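PDB 5V2D: dioxygenase from Pseudomonas brassicacearum, which probably cleaves the central carbon-carbon double bond of lignin-derived stilbenes with molecular oxygen, using a non-haem iron centre. Local coordinates for residues T138-S143 with L151-E156; A158-M163 with A183-H188. All coordinates share one frame; numbering follows the deposited sequence.

Contact 1 (T138-S143 with L151-E156); sequences TTANTS and LLALKE
Two backbone amides, of Thr142 and Ser143, share the carbonyl oxygen of Leu154. Thr142 N lies 3.0 Å from Leu154 O, and Ser143 N bonds to the same atom. In return Leu154 N donates to Ser143 O at 2.8 Å. Two residues facing one make a classic beta bulge just where the antiparallel pairing begins. Thr142 OG1 donates to Asn141 OD1 (2.9 Å). That oxygen, Asn141 OD1, also receives a weak bond from Lys155 NZ at 3.3 Å. A water joins Thr142 OG1 to the amide and OE1 of Glu156, whose carboxylate also holds the iron ligand His239 and Tyr203.

The van der Waals packing centres on Lys155. With CG anti to the backbone N (chi1 161°) and bends at chi2 and chi3, its chain runs along 138-142, past Thr138 and Ala140 to Asn141 and Thr142. Lys155 CG passes 3.3 Å from Thr138 OG1, which slides past in the opposite sense and is bonded to Asp157. Lys155 CB rests on Ala140 CA, and Thr142 crosses farther along at about a right angle. This long methylene chain suits the place because its NZ can still reach Phe81 O. The apolar pair is Ala140 and Ala153, small residues that let the backbones draw close, with Ala140 CB 4.1 Å from Ala153 CB.

Thr142 CG2 lies 4.5 Å from the iron, FE. Around the contact, Asn141 ND2 bonds Phe81 and Gly83, and Thr142 pairs through its backbone with His495; strand 150-154 lies between strands 143-147 and 161-163.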
ATOM      1  N   THR A 138       9.860 -13.410   0.354  1.00 21.71           N
ATOM      2  CA  THR A 138       9.342 -12.086   0.045  1.00 21.87           C
ATOM      3  C   THR A 138       9.365 -11.760  -1.435  1.00 22.15           C
ATOM      4  O   THR A 138      10.247 -12.169  -2.153  1.00 21.83           O
ATOM      5  CB  THR A 138      10.019 -10.949   0.860  1.00 20.54           C
ATOM      6  OG1 THR A 138       9.121  -9.841   0.894  1.00 21.98           O
ATOM      7  CG2 THR A 138      11.317 -10.522   0.267  1.00 20.61           C
ATOM      8  N   THR A 139       8.379 -10.969  -1.845  1.00 21.77           N
ATOM      9  CA  THR A 139       8.338 -10.353  -3.181  1.00 22.01           C
ATOM     10  C   THR A 139       8.573  -8.850  -3.225  1.00 21.05           C
ATOM     11  O   THR A 139       8.597  -8.287  -4.298  1.00 21.30           O
ATOM     12  CB  THR A 139       6.916 -10.586  -3.792  1.00 21.84           C
ATOM     13  OG1 THR A 139       5.936 -10.122  -2.843  1.00 21.76           O
ATOM     14  CG2 THR A 139       6.732 -12.067  -4.099  1.00 22.19           C
ATOM     15  N   ALA A 140       8.744  -8.180  -2.074  1.00 22.64           N
ATOM     16  CA  ALA A 140       9.098  -6.770  -1.987  1.00 22.17           C
ATOM     17  C   ALA A 140       8.151  -5.938  -2.868  1.00 22.24           C
ATOM     18  O   ALA A 140       8.636  -5.097  -3.604  1.00 21.89           O
ATOM     19  CB  ALA A 140      10.540  -6.579  -2.403  1.00 22.82           C
ATOM     20  N   ASN A 141       6.843  -6.199  -2.774  1.00 21.83           N
ATOM     21  CA  ASN A 141       5.855  -5.750  -3.756  1.00 22.16           C
ATOM     22  C   ASN A 141       4.844  -4.698  -3.344  1.00 21.66           C
ATOM     23  O   ASN A 141       3.926  -4.435  -4.129  1.00 20.57           O
ATOM     24  CB  ASN A 141       5.154  -6.974  -4.328  1.00 21.78           C
ATOM     25  CG  ASN A 141       4.161  -7.580  -3.398  1.00 22.14           C
ATOM     26  OD1 ASN A 141       4.091  -7.222  -2.240  1.00 19.62           O
ATOM     27  ND2 ASN A 141       3.360  -8.530  -3.929  1.00 20.20           N
ATOM     28  N   THR A 142       4.975  -4.145  -2.121  1.00 21.57           N
ATOM     29  CA  THR A 142       3.870  -3.392  -1.538  1.00 21.59           C
ATOM     30  C   THR A 142       4.068  -1.908  -1.494  1.00 21.71           C
ATOM     31  O   THR A 142       3.136  -1.138  -1.856  1.00 20.84           O
ATOM     32  CB  THR A 142       3.501  -3.970  -0.158  1.00 22.20           C
ATOM     33  OG1 THR A 142       3.096  -5.324  -0.338  1.00 24.02           O
ATOM     34  CG2 THR A 142       2.351  -3.245   0.474  1.00 23.45           C
ATOM     35  N   SER A 143       5.250  -1.446  -1.072  1.00 20.99           N
ATOM     36  CA  SER A 143       5.533  -0.019  -1.084  1.00 22.08           C
ATOM     37  C   SER A 143       6.942   0.261  -1.456  1.00 21.98           C
ATOM     38  O   SER A 143       7.808  -0.595  -1.437  1.00 20.71           O
ATOM     39  CB  SER A 143       5.362   0.607   0.327  1.00 25.94           C
ATOM     40  OG  SER A 143       4.030   0.469   0.795  1.00 29.93           O
ATOM     41  N   LEU A 151      16.443   3.487  -2.622  1.00 25.96           N
ATOM     42  CA  LEU A 151      14.996   3.249  -2.627  1.00 24.86           C
ATOM     43  C   LEU A 151      14.740   1.889  -1.920  1.00 25.19           C
ATOM     44  O   LEU A 151      15.364   0.888  -2.282  1.00 24.48           O
ATOM     45  CB  LEU A 151      14.498   3.122  -4.061  1.00 24.33           C
ATOM     46  CG  LEU A 151      12.935   3.139  -4.143  1.00 24.05           C
ATOM     47  CD1 LEU A 151      12.394   4.508  -3.838  1.00 25.80           C
ATOM     48  CD2 LEU A 151      12.448   2.683  -5.490  1.00 25.04           C
ATOM     49  N   LEU A 152      13.852   1.894  -0.928  1.00 23.68           N
ATOM     50  CA  LEU A 152      13.458   0.647  -0.265  1.00 23.45           C
ATOM     51  C   LEU A 152      12.172   0.145  -0.894  1.00 21.60           C
ATOM     52  O   LEU A 152      11.217   0.923  -1.045  1.00 20.35           O
ATOM     53  CB  LEU A 152      13.202   0.871   1.183  1.00 22.58           C
ATOM     54  CG  LEU A 152      14.473   1.269   1.977  1.00 25.85           C
ATOM     55  CD1 LEU A 152      14.039   1.468   3.426  1.00 25.90           C
ATOM     56  CD2 LEU A 152      15.611   0.281   1.798  1.00 26.62           C
ATOM     57  N   ALA A 153      12.186  -1.070  -1.340  1.00 21.56           N
ATOM     58  CA  ALA A 153      11.003  -1.802  -1.791  1.00 21.77           C
ATOM     59  C   ALA A 153      10.625  -2.742  -0.667  1.00 22.76           C
ATOM     60  O   ALA A 153      11.436  -3.565  -0.185  1.00 23.35           O
ATOM     61  CB  ALA A 153      11.284  -2.607  -3.053  1.00 24.71           C
ATOM     62  N   LEU A 154       9.408  -2.579  -0.174  1.00 21.37           N
ATOM     63  CA  LEU A 154       9.004  -3.148   1.095  1.00 22.30           C
ATOM     64  C   LEU A 154       7.829  -4.141   0.938  1.00 22.90           C
ATOM     65  O   LEU A 154       6.895  -3.929   0.155  1.00 20.48           O
ATOM     66  CB  LEU A 154       8.585  -2.075   2.036  1.00 24.27           C
ATOM     67  CG  LEU A 154       9.623  -0.967   2.256  1.00 26.11           C
ATOM     68  CD1 LEU A 154       8.995   0.392   1.865  1.00 27.20           C
ATOM     69  CD2 LEU A 154      10.007  -0.945   3.724  1.00 26.57           C
ATOM     70  N   LYS A 155       7.850  -5.136   1.814  1.00 23.20           N
ATOM     71  CA  LYS A 155       6.732  -5.974   2.008  1.00 24.30           C
ATOM     72  C   LYS A 155       6.812  -6.561   3.430  1.00 23.29           C
ATOM     73  O   LYS A 155       7.841  -6.943   3.865  1.00 22.51           O
ATOM     74  CB  LYS A 155       6.882  -7.025   0.990  1.00 26.33           C
ATOM     75  CG  LYS A 155       6.186  -8.269   1.127  1.00 35.06           C
ATOM     76  CD  LYS A 155       4.865  -8.242   0.847  1.00 35.58           C
ATOM     77  CE  LYS A 155       4.490  -9.626   0.278  1.00 34.99           C
ATOM     78  NZ  LYS A 155       3.013  -9.379   0.010  1.00 37.66           N
ATOM     79  N   GLU A 156       5.674  -6.604   4.077  1.00 23.30           N
ATOM     80  CA  GLU A 156       5.590  -6.731   5.527  1.00 25.24           C
ATOM     81  C   GLU A 156       5.939  -8.105   6.086  1.00 25.00           C
ATOM     82  O   GLU A 156       5.891  -8.298   7.310  1.00 25.69           O
ATOM     83  CB  GLU A 156       4.196  -6.323   6.029  1.00 26.90           C
ATOM     84  CG  GLU A 156       3.071  -7.323   5.629  1.00 27.69           C
ATOM     85  CD  GLU A 156       1.693  -6.635   5.676  1.00 31.31           C
ATOM     86  OE1 GLU A 156       1.543  -5.566   5.036  1.00 36.03           O
ATOM     87  OE2 GLU A 156       0.764  -7.152   6.354  1.00 31.10           O
TER
HETATM   88  O   HOH W   1       3.164  -5.871   2.791  1.00 24.97           O

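Contact 2 (A158-M163 with A183-H188); sequences ALPWAM and ATFTAH. With FE (Fe (III) ion), chain E.
Ala158 CA and Thr184 CA come to 4.0 Å of each other, remarkably near for two segments that share so little hydrogen bonding. The Ala158 side chain points away from the other segment, and its small methyl packs instead on Thr138. Thr184 also points away overall, though its CB still lies against Ala158 N. The polar link is a single weak hydrogen bond from Phe185 N to Ala158 O, 3.2 Å long and bent to 127° at the hydrogen.

Apolar packing by Phe185 supplements it. Its CG stands anti to the backbone N (chi1 -167°), which turns the ring toward Pro160. Pro160 CD lies 4.0 Å from Phe185 CB and approaches the ring obliquely, while Leu159 CD2 is 4.4 Å from Phe185 CB. The rigid proline ring offers a compact apolar surface, and the phenyl also packs on Leu154 and Ala200 and stacks on Phe176. Thr184 OG1 turns to Ser202 and Tyr203.

Beyond Phe185 the chain folds into an ST turn: Thr186 OG1 accepts from His188 N at 2.8 Å, a role that a short hydroxyl side chain fills well. The turn leads into His188, and His188 NE2 binds the iron, FE, at 2.1 Å; a water holds another coordination position. His239, His304 and His495 complete the four-histidine iron site characteristic of the carotenoid cleavage oxygenase family, set on a seven-bladed beta-propeller.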
ATOM      1  N   ALA A 158       8.988  -9.446   5.532  1.00 24.03           N
ATOM      2  CA  ALA A 158      10.433  -9.542   5.516  1.00 24.95           C
ATOM      3  C   ALA A 158      11.065  -8.157   5.585  1.00 24.74           C
ATOM      4  O   ALA A 158      10.347  -7.140   5.539  1.00 22.84           O
ATOM      5  CB  ALA A 158      10.886 -10.283   4.264  1.00 26.84           C
ATOM      6  N   LEU A 159      12.388  -8.142   5.660  1.00 25.23           N
ATOM      7  CA  LEU A 159      13.133  -6.912   5.538  1.00 25.39           C
ATOM      8  C   LEU A 159      13.010  -6.415   4.100  1.00 24.72           C
ATOM      9  O   LEU A 159      12.731  -7.195   3.175  1.00 23.11           O
ATOM     10  CB  LEU A 159      14.614  -7.204   5.842  1.00 28.69           C
ATOM     11  CG  LEU A 159      14.962  -7.462   7.335  1.00 32.54           C
ATOM     12  CD1 LEU A 159      16.410  -7.935   7.400  1.00 34.69           C
ATOM     13  CD2 LEU A 159      14.828  -6.200   8.105  1.00 37.07           C
ATOM     14  N   PRO A 160      13.203  -5.125   3.886  1.00 25.39           N
ATOM     15  CA  PRO A 160      13.045  -4.548   2.570  1.00 25.89           C
ATOM     16  C   PRO A 160      14.231  -4.811   1.704  1.00 26.28           C
ATOM     17  O   PRO A 160      15.254  -5.284   2.204  1.00 25.69           O
ATOM     18  CB  PRO A 160      12.931  -3.041   2.863  1.00 26.57           C
ATOM     19  CG  PRO A 160      13.498  -2.833   4.213  1.00 25.83           C
ATOM     20  CD  PRO A 160      13.479  -4.111   4.942  1.00 25.93           C
ATOM     21  N   TRP A 161      14.082  -4.536   0.404  1.00 24.12           N
ATOM     22  CA  TRP A 161      15.107  -4.702  -0.593  1.00 24.35           C
ATOM     23  C   TRP A 161      15.488  -3.301  -1.135  1.00 25.65           C
ATOM     24  O   TRP A 161      14.626  -2.464  -1.414  1.00 26.00           O
ATOM     25  CB  TRP A 161      14.619  -5.620  -1.731  1.00 24.32           C
ATOM     26  CG  TRP A 161      14.715  -7.010  -1.300  1.00 24.79           C
ATOM     27  CD1 TRP A 161      13.993  -7.613  -0.324  1.00 25.91           C
ATOM     28  CD2 TRP A 161      15.708  -7.950  -1.709  1.00 25.81           C
ATOM     29  NE1 TRP A 161      14.463  -8.880  -0.125  1.00 28.82           N
ATOM     30  CE2 TRP A 161      15.521  -9.111  -0.953  1.00 25.84           C
ATOM     31  CE3 TRP A 161      16.719  -7.928  -2.654  1.00 25.44           C
ATOM     32  CZ2 TRP A 161      16.307 -10.249  -1.142  1.00 26.27           C
ATOM     33  CZ3 TRP A 161      17.499  -9.053  -2.842  1.00 26.46           C
ATOM     34  CH2 TRP A 161      17.314 -10.180  -2.079  1.00 25.68           C
ATOM     35  N   ALA A 162      16.792  -3.027  -1.172  1.00 25.67           N
ATOM     36  CA  ALA A 162      17.256  -1.738  -1.664  1.00 27.39           C
ATOM     37  C   ALA A 162      17.487  -1.758  -3.148  1.00 25.48           C
ATOM     38  O   ALA A 162      17.935  -2.773  -3.706  1.00 27.12           O
ATOM     39  CB  ALA A 162      18.504  -1.315  -0.898  1.00 27.73           C
ATOM     40  N   MET A 163      17.155  -0.628  -3.755  1.00 24.67           N
ATOM     41  CA  MET A 163      17.382  -0.359  -5.127  1.00 25.56           C
ATOM     42  C   MET A 163      18.064   0.986  -5.356  1.00 27.19           C
ATOM     43  O   MET A 163      17.906   1.937  -4.582  1.00 26.79           O
ATOM     44  CB  MET A 163      16.051  -0.415  -5.854  1.00 26.30           C
ATOM     45  CG  MET A 163      15.287  -1.761  -5.649  1.00 29.42           C
ATOM     46  SD  MET A 163      13.654  -1.518  -6.429  1.00 33.98           S
ATOM     47  CE  MET A 163      13.948  -2.280  -8.042  1.00 31.67           C
ATOM     48  N   ALA A 183      11.963 -10.215  12.559  1.00 32.51           N
ATOM     49  CA  ALA A 183      11.869 -11.098  11.386  1.00 34.46           C
ATOM     50  C   ALA A 183      11.256 -10.381  10.198  1.00 33.15           C
ATOM     51  O   ALA A 183      11.461 -10.818   9.092  1.00 31.52           O
ATOM     52  CB  ALA A 183      11.033 -12.355  11.723  1.00 36.75           C
ATOM     53  N   THR A 184      10.507  -9.299  10.426  1.00 31.46           N
ATOM     54  CA  THR A 184       9.785  -8.579   9.346  1.00 33.86           C
ATOM     55  C   THR A 184       9.976  -7.084   9.488  1.00 32.98           C
ATOM     56  O   THR A 184      10.498  -6.623  10.513  1.00 31.79           O
ATOM     57  CB  THR A 184       8.282  -8.871   9.454  1.00 33.68           C
ATOM     58  OG1 THR A 184       7.785  -8.303  10.674  1.00 32.23           O
ATOM     59  CG2 THR A 184       8.008 -10.388   9.460  1.00 31.53           C
ATOM     60  N   PHE A 185       9.529  -6.330   8.486  1.00 30.04           N
ATOM     61  CA  PHE A 185       9.536  -4.868   8.536  1.00 28.02           C
ATOM     62  C   PHE A 185       8.345  -4.363   7.760  1.00 26.90           C
ATOM     63  O   PHE A 185       8.080  -4.888   6.675  1.00 27.61           O
ATOM     64  CB  PHE A 185      10.840  -4.430   7.933  1.00 27.00           C
ATOM     65  CG  PHE A 185      11.180  -2.990   8.152  1.00 28.18           C
ATOM     66  CD1 PHE A 185      11.916  -2.582   9.265  1.00 27.69           C
ATOM     67  CD2 PHE A 185      10.806  -2.019   7.213  1.00 26.15           C
ATOM     68  CE1 PHE A 185      12.259  -1.263   9.427  1.00 27.93           C
ATOM     69  CE2 PHE A 185      11.161  -0.709   7.389  1.00 27.68           C
ATOM     70  CZ  PHE A 185      11.902  -0.327   8.504  1.00 29.32           C
ATOM     71  N   THR A 186       7.639  -3.377   8.260  1.00 23.94           N
ATOM     72  CA  THR A 186       6.392  -2.927   7.624  1.00 23.75           C
ATOM     73  C   THR A 186       6.590  -2.481   6.202  1.00 25.43           C
ATOM     74  O   THR A 186       7.680  -1.983   5.845  1.00 30.16           O
ATOM     75  CB  THR A 186       5.765  -1.761   8.436  1.00 24.78           C
ATOM     76  OG1 THR A 186       4.487  -1.442   7.946  1.00 23.18           O
ATOM     77  CG2 THR A 186       6.623  -0.558   8.435  1.00 24.82           C
ATOM     78  N   ALA A 187       5.527  -2.559   5.409  1.00 25.13           N
ATOM     79  CA  ALA A 187       5.506  -1.865   4.115  1.00 24.49           C
ATOM     80  C   ALA A 187       4.849  -0.482   4.260  1.00 24.34           C
ATOM     81  O   ALA A 187       4.683   0.192   3.260  1.00 26.44           O
ATOM     82  CB  ALA A 187       4.763  -2.716   3.098  1.00 27.90           C
ATOM     83  N   HIS A 188       4.481  -0.042   5.465  1.00 22.99           N
ATOM     84  CA  HIS A 188       3.931   1.288   5.651  1.00 23.89           C
ATOM     85  C   HIS A 188       4.737   2.179   6.610  1.00 25.74           C
ATOM     86  O   HIS A 188       4.161   2.739   7.534  1.00 26.39           O
ATOM     87  CB  HIS A 188       2.476   1.214   6.046  1.00 22.21           C
ATOM     88  CG  HIS A 188       1.603   0.998   4.861  1.00 22.61           C
ATOM     89  ND1 HIS A 188       1.448   1.998   3.936  1.00 22.68           N
ATOM     90  CD2 HIS A 188       0.896  -0.062   4.412  1.00 22.65           C
ATOM     91  CE1 HIS A 188       0.686   1.537   2.940  1.00 23.03           C
ATOM     92  NE2 HIS A 188       0.304   0.311   3.229  1.00 22.19           N
TER
HETATM   93 FE    FE E 500      -1.047  -0.836   2.052  1.00 21.77          FE
HETATM   94  O   HOH W   2      -1.772  -2.214   0.698  1.00 26.53           O

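Overall arrangement
Contact 1 closes before contact 2 opens along the chain, and their centres lie about 6 Å apart. Strands 150-154 and 161-163 are successive neighbours in one four-stranded antiparallel sheet, joined through Leu151 O and Met163 N (2.8 Å). The loop 183-188 then leaves this sheet for the next one, which begins with strand 190-191. A second bond, Ser143 OG to Ala187 O at 2.6 Å, ties the start of strand 143-147 to the segment carrying His188. Together they contribute to one side of the iron site: contact 2 supplies a first-shell ligand, while contact 1 adds a second-shell carboxylate that probably orients another ligand.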